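Local coordinates for protein guanine nucleotide exchange factor p115rhogef (Homo sapiens, PDB 1IAP) that probably activates Rho-family GTPases by guanine nucleotide exchange and carries this N-terminal RGS-like domain, of a family that acts on heterotrimeric G protein alpha subunits, at residues P48-L56 with A86-F97; P126-L134 with R148-H159. All coordinates share one frame; numbering follows the deposited sequence.

Contact 1 (P48-L56 with A86-F97); sequences PKEAKKAFL and ADLISEDVQRRF
Helix 48-56 and helix 91-97 run in roughly the same direction, their short axes 45° apart and 11.3 Å at closest approach, and Phe55, Gln94 and Lys52 make most of the contact. Gln94 reaches across with an extended chain, its CG anti to the backbone N. That places Gln94 CG over one face of the Phe55 ring, 3.9 Å from the centroid, in a CH-pi contact. The amide of Gln94 lies almost parallel to the ring, 6° apart, but displaced toward the Phe55 backbone. Gln94 CD is 3.6 Å from Phe55 CB. Gln94 NE2 comes to 3.2 Å from Ala51 O. Gln94 OE1 lies 3.4 Å from Lys52 CD.

Lys52 bends at chi2 (71°) and again at chi4, which turns its tip to the turn before the second helix. There Lys52 NZ donates a hydrogen bond to Ala86 O at 2.8 Å. The donor is tilted from the carbonyl plane. CE passes near Ile89 O, and NZ also lies against Ile89 CB. Leu56 CD2 touches Ala86 CB beside this bond. Further in, Phe55 CZ meets Phe97 CD2, and the Phe97 side chain also packs on helix 75-81.

The contact is thus mixed. A hydrogen bond ties helix 48-56 to the turn at Ala86, while aromatic and aliphatic carbon joins it to helix 91-97. Gln94 OE1 is buried with no partner in the model. The carbonyl end of the amide is held by contacts with carbon, Lys52 CD and Phe55 CB, and burying it probably carries a cost.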
loop_
_atom_site.group_PDB
_atom_site.type_symbol
_atom_site.label_atom_id
_atom_site.label_comp_id
_atom_site.label_asym_id
_atom_site.label_seq_id
_atom_site.Cartn_x
_atom_site.Cartn_y
_atom_site.Cartn_z
ATOM N N PRO A 48 14.483 5.007 -14.450
ATOM C CA PRO A 48 14.707 6.428 -14.157
ATOM C C PRO A 48 13.626 7.351 -14.711
ATOM O O PRO A 48 13.192 8.282 -14.032
ATOM C CB PRO A 48 16.055 6.697 -14.822
ATOM C CG PRO A 48 16.766 5.408 -14.643
ATOM C CD PRO A 48 15.705 4.397 -15.007
ATOM N N LYS A 49 13.184 7.073 -15.933
ATOM C CA LYS A 49 12.158 7.875 -16.594
ATOM C C LYS A 49 10.779 7.670 -15.962
ATOM O O LYS A 49 10.112 8.636 -15.581
ATOM C CB LYS A 49 12.116 7.541 -18.089
ATOM C CG LYS A 49 11.238 8.463 -18.920
ATOM C CD LYS A 49 11.271 8.070 -20.391
ATOM C CE LYS A 49 10.446 9.026 -21.241
ATOM N NZ LYS A 49 10.986 10.416 -21.226
ATOM N N GLU A 50 10.358 6.412 -15.851
ATOM C CA GLU A 50 9.062 6.077 -15.263
ATOM C C GLU A 50 8.990 6.474 -13.788
ATOM O O GLU A 50 7.993 7.039 -13.341
ATOM C CB GLU A 50 8.781 4.582 -15.406
ATOM C CG GLU A 50 8.712 4.089 -16.842
ATOM C CD GLU A 50 8.479 2.593 -16.928
ATOM O OE1 GLU A 50 7.387 2.185 -17.381
ATOM O OE2 GLU A 50 9.384 1.825 -16.536
ATOM N N ALA A 51 10.056 6.183 -13.047
ATOM C CA ALA A 51 10.141 6.501 -11.623
ATOM C C ALA A 51 10.036 8.004 -11.360
ATOM O O ALA A 51 9.578 8.423 -10.296
ATOM C CB ALA A 51 11.439 5.953 -11.037
ATOM N N LYS A 52 10.459 8.809 -12.333
ATOM C CA LYS A 52 10.399 10.260 -12.197
ATOM C C LYS A 52 8.945 10.724 -12.192
ATOM O O LYS A 52 8.550 11.540 -11.355
ATOM C CB LYS A 52 11.154 10.943 -13.338
ATOM C CG LYS A 52 11.403 12.428 -13.114
ATOM C CD LYS A 52 12.442 12.647 -12.020
ATOM C CE LYS A 52 12.620 14.123 -11.691
ATOM N NZ LYS A 52 11.420 14.692 -11.016
ATOM N N LYS A 53 8.161 10.212 -13.139
ATOM C CA LYS A 53 6.749 10.559 -13.246
ATOM C C LYS A 53 5.979 9.976 -12.063
ATOM O O LYS A 53 5.076 10.615 -11.525
ATOM C CB LYS A 53 6.158 10.022 -14.552
ATOM C CG LYS A 53 6.723 10.650 -15.814
ATOM C CD LYS A 53 6.119 10.014 -17.051
ATOM C CE LYS A 53 6.678 10.634 -18.319
ATOM N NZ LYS A 53 6.146 9.969 -19.544
ATOM N N ALA A 54 6.345 8.757 -11.674
ATOM C CA ALA A 54 5.707 8.068 -10.557
ATOM C C ALA A 54 5.966 8.795 -9.236
ATOM O O ALA A 54 5.125 8.787 -8.335
ATOM C CB ALA A 54 6.206 6.638 -10.479
ATOM N N PHE A 55 7.133 9.422 -9.123
ATOM C CA PHE A 55 7.474 10.152 -7.909
ATOM C C PHE A 55 6.621 11.410 -7.764
ATOM O O PHE A 55 6.244 11.776 -6.653
ATOM C CB PHE A 55 8.962 10.516 -7.877
ATOM C CG PHE A 55 9.341 11.360 -6.699
ATOM C CD1 PHE A 55 9.378 10.810 -5.421
ATOM C CD2 PHE A 55 9.586 12.723 -6.851
ATOM C CE1 PHE A 55 9.645 11.603 -4.309
ATOM C CE2 PHE A 55 9.857 13.526 -5.745
ATOM C CZ PHE A 55 9.885 12.965 -4.472
ATOM N N LEU A 56 6.326 12.072 -8.882
ATOM C CA LEU A 56 5.498 13.271 -8.857
ATOM C C LEU A 56 4.098 12.905 -8.364
ATOM O O LEU A 56 3.506 13.634 -7.571
ATOM C CB LEU A 56 5.420 13.909 -10.249
ATOM C CG LEU A 56 6.754 14.293 -10.904
ATOM C CD1 LEU A 56 6.498 14.890 -12.281
ATOM C CD2 LEU A 56 7.512 15.275 -10.035
ATOM N N ALA A 86 10.982 20.345 -9.848
ATOM C CA ALA A 86 10.802 18.985 -10.366
ATOM C C ALA A 86 11.952 18.499 -11.253
ATOM O O ALA A 86 12.383 17.352 -11.140
ATOM C CB ALA A 86 9.481 18.876 -11.109
ATOM N N ASP A 87 12.445 19.374 -12.126
ATOM C CA ASP A 87 13.553 19.033 -13.019
ATOM C C ASP A 87 14.870 18.867 -12.266
ATOM O O ASP A 87 15.674 17.995 -12.598
ATOM C CB ASP A 87 13.720 20.101 -14.104
ATOM C CG ASP A 87 12.881 19.822 -15.337
ATOM O OD1 ASP A 87 13.405 20.005 -16.451
ATOM O OD2 ASP A 87 11.705 19.425 -15.198
ATOM N N LEU A 88 15.086 19.713 -11.260
ATOM C CA LEU A 88 16.302 19.673 -10.451
ATOM C C LEU A 88 16.420 18.368 -9.661
ATOM O O LEU A 88 17.523 17.954 -9.300
ATOM C CB LEU A 88 16.339 20.870 -9.495
ATOM C CG LEU A 88 17.558 21.047 -8.580
ATOM C CD1 LEU A 88 18.798 21.350 -9.408
ATOM C CD2 LEU A 88 17.299 22.168 -7.587
ATOM N N ILE A 89 15.281 17.724 -9.403
ATOM C CA ILE A 89 15.243 16.465 -8.658
ATOM C C ILE A 89 16.085 15.383 -9.328
ATOM O O ILE A 89 15.756 14.906 -10.417
ATOM C CB ILE A 89 13.788 15.938 -8.499
ATOM C CG1 ILE A 89 12.967 16.876 -7.610
ATOM C CG2 ILE A 89 13.788 14.532 -7.898
ATOM C CD1 ILE A 89 13.314 16.790 -6.138
ATOM N N SER A 90 17.187 15.026 -8.677
ATOM C CA SER A 90 18.087 13.993 -9.177
ATOM C C SER A 90 17.587 12.634 -8.696
ATOM O O SER A 90 16.891 12.551 -7.682
ATOM C CB SER A 90 19.506 14.238 -8.659
ATOM O OG SER A 90 20.398 13.235 -9.112
ATOM N N GLU A 91 17.932 11.574 -9.424
ATOM C CA GLU A 91 17.513 10.224 -9.052
ATOM C C GLU A 91 17.999 9.867 -7.653
ATOM O O GLU A 91 17.308 9.181 -6.904
ATOM C CB GLU A 91 18.022 9.190 -10.057
ATOM C CG GLU A 91 17.330 9.240 -11.413
ATOM C CD GLU A 91 18.245 9.714 -12.528
ATOM O OE1 GLU A 91 19.410 9.260 -12.584
ATOM O OE2 GLU A 91 17.793 10.531 -13.359
ATOM N N ASP A 92 19.184 10.357 -7.307
ATOM C CA ASP A 92 19.778 10.118 -5.996
ATOM C C ASP A 92 18.982 10.844 -4.912
ATOM O O ASP A 92 18.662 10.263 -3.873
ATOM C CB ASP A 92 21.237 10.590 -5.988
ATOM C CG ASP A 92 21.887 10.472 -4.619
ATOM O OD1 ASP A 92 21.938 9.349 -4.072
ATOM O OD2 ASP A 92 22.347 11.506 -4.090
ATOM N N VAL A 93 18.657 12.110 -5.167
ATOM C CA VAL A 93 17.895 12.927 -4.224
ATOM C C VAL A 93 16.473 12.379 -4.082
ATOM O O VAL A 93 15.883 12.424 -3.003
ATOM C CB VAL A 93 17.829 14.399 -4.686
ATOM C CG1 VAL A 93 17.123 15.249 -3.645
ATOM C CG2 VAL A 93 19.234 14.933 -4.953
ATOM N N GLN A 94 15.936 11.862 -5.183
ATOM C CA GLN A 94 14.596 11.283 -5.211
ATOM C C GLN A 94 14.546 10.030 -4.328
ATOM O O GLN A 94 13.601 9.841 -3.563
ATOM C CB GLN A 94 14.214 10.940 -6.653
ATOM C CG GLN A 94 12.815 10.387 -6.827
ATOM C CD GLN A 94 12.497 10.071 -8.275
ATOM O OE1 GLN A 94 12.435 10.966 -9.121
ATOM N NE2 GLN A 94 12.290 8.794 -8.571
ATOM N N ARG A 95 15.567 9.183 -4.433
ATOM C CA ARG A 95 15.635 7.969 -3.622
ATOM C C ARG A 95 15.739 8.333 -2.143
ATOM O O ARG A 95 15.151 7.663 -1.299
ATOM C CB ARG A 95 16.831 7.104 -4.024
ATOM C CG ARG A 95 16.792 6.616 -5.461
ATOM C CD ARG A 95 17.982 5.724 -5.781
ATOM N NE ARG A 95 18.242 5.664 -7.219
ATOM C CZ ARG A 95 17.450 5.070 -8.108
ATOM N NH1 ARG A 95 16.337 4.463 -7.719
ATOM N NH2 ARG A 95 17.760 5.111 -9.397
ATOM N N ARG A 96 16.481 9.399 -1.836
ATOM C CA ARG A 96 16.643 9.849 -0.452
ATOM C C ARG A 96 15.308 10.299 0.129
ATOM O O ARG A 96 14.964 9.927 1.250
ATOM C CB ARG A 96 17.653 10.998 -0.353
ATOM C CG ARG A 96 19.072 10.630 -0.749
ATOM C CD ARG A 96 20.030 11.777 -0.465
ATOM N NE ARG A 96 21.360 11.529 -1.018
ATOM C CZ ARG A 96 22.483 12.064 -0.545
ATOM N NH1 ARG A 96 22.450 12.880 0.501
ATOM N NH2 ARG A 96 23.642 11.796 -1.132
ATOM N N PHE A 97 14.576 11.116 -0.627
ATOM C CA PHE A 97 13.266 11.606 -0.194
ATOM C C PHE A 97 12.321 10.437 0.070
ATOM O O PHE A 97 11.635 10.403 1.090
ATOM C CB PHE A 97 12.648 12.530 -1.247
ATOM C CG PHE A 97 13.259 13.907 -1.293
ATOM C CD1 PHE A 97 13.939 14.425 -0.196
ATOM C CD2 PHE A 97 13.144 14.690 -2.436
ATOM C CE1 PHE A 97 14.496 15.700 -0.238
ATOM C CE2 PHE A 97 13.697 15.965 -2.487
ATOM C CZ PHE A 97 14.373 16.471 -1.385
#

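Contact 2 (P126-L134 with R148-H159); sequences PWEQELAQL and RERHVAERLLMH
Trp127 lies across Leu156, Arg155 and His159 at the start of an antiparallel helix pair. Its CB meets Leu156 CD1. The first torsion sets CG anti to the carbonyl carbon and lays the indole over the same leucine. CG and CD1 continue along Leu156 CD1. At Trp127 CD2 the partner changes to Leu156 CD2, 3.4 Å away, and CE2 and CE3 lie by the same methyl. It stands over the centre of the six-membered ring, 3.5 Å from its centroid, in a close CH-pi contact. NE1 makes a weak hydrogen bond to a water, and that water donates to Leu156 O at 2.6 Å. At the far rim, Trp127 CZ2 lies over the face of the His159 ring, 3.4 Å from His159 CG. CH2 lies by His159 CG too. The planes of Trp127 and His159 stand at 89°, a T-shaped pair with tryptophan giving the edge. Trp127 CZ3 comes 3.7 Å from Arg155 NH1.

Trp127 is also the N-cap residue of helix 128-134. That helix runs against helix 148-159 at 172°, with axes 11.1 Å apart. The pair is an antiparallel helical hairpin within the all-helical RGS-like domain. Helix 15-28 packs beside it, touching Leu131 and Leu134.

One turn on from Trp127, Glu130 bends at chi2 and presents OE2 to Arg155 NH1 at 3.1 Å in a salt bridge. Its N-H...O hydrogen bond is fairly straight, 155°. OE2 lies close to the guanidinium plane, but NH1 arrives from above the carboxylate plane. Gln129 NE2 adds a weak bond to the same oxygen. Nearer the backbone, Glu130 CB rests on Val152 CG1. Leu134 CD2 touches both Arg148 CB and Val152 CG2, 4.2 Å from each.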
loop_
_atom_site.group_PDB
_atom_site.type_symbol
_atom_site.label_atom_id
_atom_site.label_comp_id
_atom_site.label_asym_id
_atom_site.label_seq_id
_atom_site.Cartn_x
_atom_site.Cartn_y
_atom_site.Cartn_z
ATOM N N PRO A 126 -10.990 -9.423 8.327
ATOM C CA PRO A 126 -11.711 -9.851 7.127
ATOM C C PRO A 126 -11.007 -10.868 6.248
ATOM O O PRO A 126 -9.778 -10.976 6.245
ATOM C CB PRO A 126 -11.920 -8.534 6.376
ATOM C CG PRO A 126 -10.684 -7.749 6.737
ATOM C CD PRO A 126 -10.596 -8.003 8.222
ATOM N N TRP A 127 -11.815 -11.623 5.511
ATOM C CA TRP A 127 -11.326 -12.611 4.559
ATOM C C TRP A 127 -10.462 -13.751 5.092
ATOM O O TRP A 127 -9.663 -14.313 4.349
ATOM C CB TRP A 127 -10.583 -11.885 3.434
ATOM C CG TRP A 127 -11.419 -10.828 2.787
ATOM C CD1 TRP A 127 -11.198 -9.481 2.801
ATOM C CD2 TRP A 127 -12.616 -11.031 2.031
ATOM N NE1 TRP A 127 -12.184 -8.832 2.098
ATOM C CE2 TRP A 127 -13.067 -9.759 1.614
ATOM C CE3 TRP A 127 -13.353 -12.166 1.662
ATOM C CZ2 TRP A 127 -14.219 -9.590 0.842
ATOM C CZ3 TRP A 127 -14.499 -11.997 0.893
ATOM C CH2 TRP A 127 -14.922 -10.718 0.493
ATOM N N GLU A 128 -10.627 -14.102 6.364
ATOM C CA GLU A 128 -9.846 -15.183 6.949
ATOM C C GLU A 128 -10.149 -16.522 6.277
ATOM O O GLU A 128 -9.266 -17.362 6.138
ATOM C CB GLU A 128 -10.074 -15.253 8.465
ATOM C CG GLU A 128 -9.117 -16.185 9.219
ATOM C CD GLU A 128 -7.635 -15.898 8.956
ATOM O OE1 GLU A 128 -7.249 -14.720 8.812
ATOM O OE2 GLU A 128 -6.849 -16.866 8.889
ATOM N N GLN A 129 -11.390 -16.711 5.839
ATOM C CA GLN A 129 -11.769 -17.943 5.159
ATOM C C GLN A 129 -10.957 -18.110 3.869
ATOM O O GLN A 129 -10.473 -19.203 3.572
ATOM C CB GLN A 129 -13.267 -17.950 4.822
ATOM C CG GLN A 129 -13.670 -19.127 3.943
ATOM C CD GLN A 129 -15.060 -19.001 3.355
ATOM O OE1 GLN A 129 -15.819 -19.964 3.347
ATOM N NE2 GLN A 129 -15.394 -17.819 2.838
ATOM N N GLU A 130 -10.799 -17.026 3.116
ATOM C CA GLU A 130 -10.048 -17.064 1.859
ATOM C C GLU A 130 -8.574 -17.357 2.108
ATOM O O GLU A 130 -7.960 -18.168 1.407
ATOM C CB GLU A 130 -10.216 -15.749 1.084
ATOM C CG GLU A 130 -11.562 -15.600 0.360
ATOM C CD GLU A 130 -12.768 -15.612 1.290
ATOM O OE1 GLU A 130 -12.640 -15.220 2.471
ATOM O OE2 GLU A 130 -13.858 -16.013 0.836
ATOM N N LEU A 131 -8.014 -16.697 3.117
ATOM C CA LEU A 131 -6.613 -16.891 3.492
ATOM C C LEU A 131 -6.383 -18.321 3.973
ATOM O O LEU A 131 -5.332 -18.909 3.715
ATOM C CB LEU A 131 -6.232 -15.907 4.602
ATOM C CG LEU A 131 -5.592 -14.575 4.200
ATOM C CD1 LEU A 131 -6.060 -14.097 2.833
ATOM C CD2 LEU A 131 -5.838 -13.544 5.295
ATOM N N ALA A 132 -7.363 -18.864 4.690
ATOM C CA ALA A 132 -7.283 -20.239 5.191
ATOM C C ALA A 132 -7.280 -21.202 4.019
ATOM O O ALA A 132 -6.494 -22.140 3.976
ATOM C CB ALA A 132 -8.472 -20.545 6.096
ATOM N N GLN A 133 -8.188 -20.982 3.071
ATOM C CA GLN A 133 -8.280 -21.851 1.905
ATOM C C GLN A 133 -7.006 -21.853 1.068
ATOM O O GLN A 133 -6.646 -22.878 0.488
ATOM C CB GLN A 133 -9.497 -21.486 1.060
ATOM C CG GLN A 133 -10.811 -21.902 1.716
ATOM C CD GLN A 133 -12.020 -21.344 1.009
ATOM O OE1 GLN A 133 -13.026 -22.032 0.838
ATOM N NE2 GLN A 133 -11.937 -20.080 0.601
ATOM N N LEU A 134 -6.312 -20.716 1.019
ATOM C CA LEU A 134 -5.064 -20.629 0.265
ATOM C C LEU A 134 -3.977 -21.510 0.885
ATOM O O LEU A 134 -3.095 -22.005 0.179
ATOM C CB LEU A 134 -4.570 -19.176 0.192
ATOM C CG LEU A 134 -5.187 -18.279 -0.886
ATOM C CD1 LEU A 134 -4.845 -16.799 -0.656
ATOM C CD2 LEU A 134 -4.695 -18.744 -2.242
ATOM N N ARG A 148 -3.166 -18.332 -8.041
ATOM C CA ARG A 148 -4.300 -18.494 -7.129
ATOM C C ARG A 148 -4.437 -17.281 -6.212
ATOM O O ARG A 148 -5.552 -16.829 -5.937
ATOM C CB ARG A 148 -4.151 -19.764 -6.277
ATOM C CG ARG A 148 -4.503 -21.054 -6.999
ATOM C CD ARG A 148 -4.442 -22.245 -6.050
ATOM N NE ARG A 148 -4.961 -23.476 -6.650
ATOM C CZ ARG A 148 -4.293 -24.241 -7.510
ATOM N NH1 ARG A 148 -3.065 -23.911 -7.888
ATOM N NH2 ARG A 148 -4.848 -25.351 -7.980
ATOM N N GLU A 149 -3.299 -16.757 -5.757
ATOM C CA GLU A 149 -3.277 -15.589 -4.879
ATOM C C GLU A 149 -3.889 -14.389 -5.592
ATOM O O GLU A 149 -4.734 -13.698 -5.029
ATOM C CB GLU A 149 -1.850 -15.223 -4.479
ATOM C CG GLU A 149 -1.114 -16.215 -3.616
ATOM C CD GLU A 149 0.217 -15.655 -3.155
ATOM O OE1 GLU A 149 1.146 -15.581 -3.977
ATOM O OE2 GLU A 149 0.329 -15.262 -1.978
ATOM N N ARG A 150 -3.468 -14.159 -6.836
ATOM C CA ARG A 150 -3.983 -13.041 -7.626
ATOM C C ARG A 150 -5.485 -13.164 -7.874
ATOM O O ARG A 150 -6.189 -12.164 -7.926
ATOM C CB ARG A 150 -3.258 -12.929 -8.974
ATOM C CG ARG A 150 -1.768 -12.725 -8.870
ATOM C CD ARG A 150 -1.164 -12.454 -10.239
ATOM N NE ARG A 150 0.292 -12.534 -10.207
ATOM C CZ ARG A 150 0.991 -13.579 -10.643
ATOM N NH1 ARG A 150 0.363 -14.632 -11.152
ATOM N NH2 ARG A 150 2.316 -13.578 -10.554
ATOM N N HIS A 151 -5.971 -14.391 -8.036
ATOM C CA HIS A 151 -7.395 -14.621 -8.273
ATOM C C HIS A 151 -8.207 -14.180 -7.063
ATOM O O HIS A 151 -9.204 -13.463 -7.195
ATOM C CB HIS A 151 -7.663 -16.104 -8.565
ATOM C CG HIS A 151 -9.085 -16.405 -8.925
ATOM N ND1 HIS A 151 -9.974 -16.974 -8.039
ATOM C CD2 HIS A 151 -9.772 -16.220 -10.078
ATOM C CE1 HIS A 151 -11.146 -17.126 -8.628
ATOM N NE2 HIS A 151 -11.051 -16.677 -9.866
ATOM N N VAL A 152 -7.772 -14.618 -5.885
ATOM C CA VAL A 152 -8.435 -14.283 -4.629
ATOM C C VAL A 152 -8.389 -12.779 -4.381
ATOM O O VAL A 152 -9.397 -12.165 -4.024
ATOM C CB VAL A 152 -7.766 -15.036 -3.447
ATOM C CG1 VAL A 152 -8.253 -14.495 -2.092
ATOM C CG2 VAL A 152 -8.057 -16.524 -3.561
ATOM N N ALA A 153 -7.212 -12.189 -4.563
ATOM C CA ALA A 153 -7.035 -10.757 -4.363
ATOM C C ALA A 153 -7.977 -9.951 -5.249
ATOM O O ALA A 153 -8.521 -8.941 -4.821
ATOM C CB ALA A 153 -5.587 -10.358 -4.631
ATOM N N GLU A 154 -8.178 -10.403 -6.483
ATOM C CA GLU A 154 -9.075 -9.709 -7.403
ATOM C C GLU A 154 -10.491 -9.640 -6.837
ATOM O O GLU A 154 -11.131 -8.584 -6.849
ATOM C CB GLU A 154 -9.076 -10.395 -8.771
ATOM C CG GLU A 154 -7.790 -10.166 -9.546
ATOM C CD GLU A 154 -7.655 -11.020 -10.795
ATOM O OE1 GLU A 154 -8.617 -11.734 -11.161
ATOM O OE2 GLU A 154 -6.568 -10.970 -11.412
ATOM N N ARG A 155 -10.960 -10.756 -6.293
ATOM C CA ARG A 155 -12.287 -10.793 -5.711
ATOM C C ARG A 155 -12.367 -9.876 -4.493
ATOM O O ARG A 155 -13.380 -9.200 -4.289
ATOM C CB ARG A 155 -12.674 -12.224 -5.318
ATOM C CG ARG A 155 -14.038 -12.298 -4.651
ATOM C CD ARG A 155 -14.517 -13.724 -4.469
ATOM N NE ARG A 155 -15.700 -13.781 -3.614
ATOM C CZ ARG A 155 -15.687 -14.184 -2.347
ATOM N NH1 ARG A 155 -14.550 -14.567 -1.782
ATOM N NH2 ARG A 155 -16.813 -14.202 -1.644
ATOM N N LEU A 156 -11.306 -9.854 -3.687
ATOM C CA LEU A 156 -11.294 -9.010 -2.497
ATOM C C LEU A 156 -11.267 -7.541 -2.899
ATOM O O LEU A 156 -11.915 -6.721 -2.268
ATOM C CB LEU A 156 -10.105 -9.332 -1.591
ATOM C CG LEU A 156 -9.842 -10.789 -1.190
ATOM C CD1 LEU A 156 -8.996 -10.819 0.071
ATOM C CD2 LEU A 156 -11.136 -11.546 -0.979
ATOM N N LEU A 157 -10.541 -7.221 -3.971
ATOM C CA LEU A 157 -10.468 -5.839 -4.455
ATOM C C LEU A 157 -11.838 -5.384 -4.961
ATOM O O LEU A 157 -12.277 -4.263 -4.690
ATOM C CB LEU A 157 -9.430 -5.714 -5.579
ATOM C CG LEU A 157 -9.196 -4.301 -6.146
ATOM C CD1 LEU A 157 -8.928 -3.319 -5.019
ATOM C CD2 LEU A 157 -8.024 -4.324 -7.119
ATOM N N MET A 158 -12.511 -6.263 -5.697
ATOM C CA MET A 158 -13.829 -5.951 -6.231
ATOM C C MET A 158 -14.779 -5.661 -5.077
ATOM O O MET A 158 -15.556 -4.705 -5.120
ATOM C CB MET A 158 -14.350 -7.120 -7.070
ATOM C CG MET A 158 -15.752 -6.911 -7.627
ATOM S SD MET A 158 -16.309 -8.304 -8.626
ATOM C CE MET A 158 -15.589 -7.872 -10.220
ATOM N N HIS A 159 -14.673 -6.467 -4.025
ATOM C CA HIS A 159 -15.515 -6.303 -2.853
ATOM C C HIS A 159 -15.241 -4.993 -2.117
ATOM O O HIS A 159 -16.173 -4.333 -1.660
ATOM C CB HIS A 159 -15.336 -7.483 -1.901
ATOM C CG HIS A 159 -16.375 -7.551 -0.826
ATOM N ND1 HIS A 159 -16.279 -6.838 0.349
ATOM C CD2 HIS A 159 -17.527 -8.256 -0.746
ATOM C CE1 HIS A 159 -17.327 -7.101 1.108
ATOM N NE2 HIS A 159 -18.101 -7.959 0.466
HETATM O O HOH W 1 -11.713 -6.464 0.294
#

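From the N terminus, the chain runs through helices 8-11, 15-28 and 32-43 before it reaches helix 48-63. It passes through helix 75-81 and returns at 86-97, where contact 1 closes a loop of 29 residues. It then runs through helix 91-103 and helix 106-121. Contact 2 opens at 126 and closes a shorter loop of 13 residues at 148-159. The two are in series and neither nest nor cross. Their centres are 34 Å apart, on opposite sides of the chain's centre, and their nearest atoms are about 18 Å apart. Contact 1 ties helix 48-63 to helix 91-103. Contact 2 pairs helix 128-135 with helix 142-162, and helix 15-28, early in the chain, touches it.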